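Local coordinates for adenine phosphoribosyltransferase (Leishmania donovani, PDB 1QB7), which probably catalyses the transfer of phosphoribosyl from 5-phospho-alpha-D-ribose 1-diphosphate to adenine, giving AMP and diphosphate in purine salvage, at residues 48-51 with 52-55. Sequence-based numbering, arbitrary orientation.
Sequences TESP and ETLK
Ser50 and Thr53 meet through their hydroxyls, and two torsions bring them together. Ser50 places OG opposite its own N (chi1 168°), which points it along the chain to the side chain of Thr53. Thr53 turns OG1 back beside its own N (chi1 -50°), which leaves CG2 on the far side from that N. Ser50 OG and Thr53 OG1 then lie 2.6 Å apart in a short hydrogen bond, and either may donate. Thr53 OG1 is also bonded to Ser25 OG of helix 17-25, so the helix start is tied to a neighbouring helix. Thr53 adds apolar contacts there with Leu21 and Leu22.

The backbone bonds of the helix begin at the same place. Leu54 N donates to Ser50 O at 2.9 Å, with a nearly straight N-H...O angle of 168°. Lys55 N donates to Pro51 O at 3.0 Å. Pro51 opens the helix, where its lack of an N-H costs no helical bond. Leu54 CD2 lies 4.1 Å from Thr48 O, a loose van der Waals contact. Thr48 OG1 bonds to Phe97 O of the second subunit, and Glu49 forms a salt bridge with Arg131 of that subunit.

Ser50 stands at the N-cap position, with proline at the first helical position, linking helix 45-48 to helix 51-67 at the dimer interface of this type I phosphoribosyltransferase.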
ATOM      1  N   THR A  48      -6.657   1.251  -9.495  1.00 14.47           N
ATOM      2  CA  THR A  48      -5.502   0.347  -9.575  1.00 13.70           C
ATOM      3  C   THR A  48      -5.705  -0.817 -10.544  1.00 12.95           C
ATOM      4  O   THR A  48      -4.736  -1.362 -11.054  1.00 13.99           O
ATOM      5  CB  THR A  48      -5.063  -0.208  -8.176  1.00 12.55           C
ATOM      6  OG1 THR A  48      -6.064  -1.091  -7.663  1.00 14.17           O
ATOM      7  CG2 THR A  48      -4.846   0.926  -7.179  1.00 11.25           C
ATOM      8  N   GLU A  49      -6.954  -1.200 -10.794  1.00 13.38           N
ATOM      9  CA  GLU A  49      -7.244  -2.291 -11.723  1.00 12.94           C
ATOM     10  C   GLU A  49      -7.295  -1.798 -13.171  1.00 15.06           C
ATOM     11  O   GLU A  49      -7.449  -2.588 -14.100  1.00 15.99           O
ATOM     12  CB  GLU A  49      -8.552  -2.984 -11.357  1.00 13.42           C
ATOM     13  CG  GLU A  49      -8.462  -3.844 -10.108  1.00 14.18           C
ATOM     14  CD  GLU A  49      -9.791  -4.455  -9.705  1.00 16.85           C
ATOM     15  OE1 GLU A  49     -10.656  -4.677 -10.574  1.00 18.24           O
ATOM     16  OE2 GLU A  49      -9.973  -4.725  -8.505  1.00 18.09           O
ATOM     17  N   SER A  50      -7.186  -0.486 -13.349  1.00 15.72           N
ATOM     18  CA  SER A  50      -7.192   0.123 -14.674  1.00 17.02           C
ATOM     19  C   SER A  50      -5.752   0.502 -15.027  1.00 16.46           C
ATOM     20  O   SER A  50      -5.242   1.532 -14.580  1.00 17.08           O
ATOM     21  CB  SER A  50      -8.086   1.367 -14.693  1.00 16.74           C
ATOM     22  OG  SER A  50      -7.886   2.111 -15.887  1.00 19.61           O
ATOM     23  N   PRO A  51      -5.067  -0.351 -15.809  1.00 18.35           N
ATOM     24  CA  PRO A  51      -3.680  -0.113 -16.221  1.00 19.51           C
ATOM     25  C   PRO A  51      -3.438   1.269 -16.823  1.00 19.39           C
ATOM     26  O   PRO A  51      -2.481   1.953 -16.460  1.00 19.70           O
ATOM     27  CB  PRO A  51      -3.443  -1.220 -17.245  1.00 19.01           C
ATOM     28  CG  PRO A  51      -4.267  -2.328 -16.721  1.00 18.77           C
ATOM     29  CD  PRO A  51      -5.551  -1.635 -16.349  1.00 18.29           C
ATOM     30  N   GLU A  52      -4.323   1.685 -17.722  1.00 21.53           N
ATOM     31  CA  GLU A  52      -4.179   2.977 -18.380  1.00 23.17           C
ATOM     32  C   GLU A  52      -4.320   4.128 -17.387  1.00 21.44           C
ATOM     33  O   GLU A  52      -3.573   5.105 -17.453  1.00 20.04           O
ATOM     34  CB  GLU A  52      -5.198   3.118 -19.516  1.00 25.66           C
ATOM     35  CG  GLU A  52      -4.923   4.304 -20.428  1.00 35.18           C
ATOM     36  CD  GLU A  52      -6.025   4.569 -21.446  1.00 40.67           C
ATOM     37  OE1 GLU A  52      -7.107   3.940 -21.367  1.00 44.10           O
ATOM     38  OE2 GLU A  52      -5.805   5.434 -22.325  1.00 42.97           O
ATOM     39  N   THR A  53      -5.257   4.001 -16.450  1.00 19.65           N
ATOM     40  CA  THR A  53      -5.472   5.053 -15.461  1.00 18.61           C
ATOM     41  C   THR A  53      -4.309   5.143 -14.476  1.00 17.06           C
ATOM     42  O   THR A  53      -3.832   6.236 -14.172  1.00 17.16           O
ATOM     43  CB  THR A  53      -6.808   4.863 -14.703  1.00 20.15           C
ATOM     44  OG1 THR A  53      -7.866   4.662 -15.648  1.00 20.76           O
ATOM     45  CG2 THR A  53      -7.135   6.097 -13.868  1.00 18.72           C
ATOM     46  N   LEU A  54      -3.825   3.996 -14.012  1.00 16.60           N
ATOM     47  CA  LEU A  54      -2.713   3.976 -13.069  1.00 16.59           C
ATOM     48  C   LEU A  54      -1.476   4.617 -13.714  1.00 18.09           C
ATOM     49  O   LEU A  54      -0.795   5.444 -13.096  1.00 18.37           O
ATOM     50  CB  LEU A  54      -2.412   2.539 -12.639  1.00 17.26           C
ATOM     51  CG  LEU A  54      -1.550   2.341 -11.392  1.00 17.12           C
ATOM     52  CD1 LEU A  54      -2.231   2.923 -10.154  1.00 14.76           C
ATOM     53  CD2 LEU A  54      -1.306   0.859 -11.210  1.00 19.61           C
ATOM     54  N   LYS A  55      -1.227   4.274 -14.977  1.00 16.61           N
ATOM     55  CA  LYS A  55      -0.092   4.816 -15.710  1.00 17.46           C
ATOM     56  C   LYS A  55      -0.229   6.331 -15.907  1.00 16.63           C
ATOM     57  O   LYS A  55       0.744   7.074 -15.773  1.00 16.19           O
ATOM     58  CB  LYS A  55       0.054   4.112 -17.062  1.00 18.52           C
ATOM     59  CG  LYS A  55       1.306   4.515 -17.818  1.00 24.72           C
ATOM     60  CD  LYS A  55       1.408   3.822 -19.156  1.00 29.06           C
ATOM     61  CE  LYS A  55       2.587   4.365 -19.945  1.00 36.64           C
ATOM     62  NZ  LYS A  55       2.740   3.699 -21.277  1.00 44.11           N
TER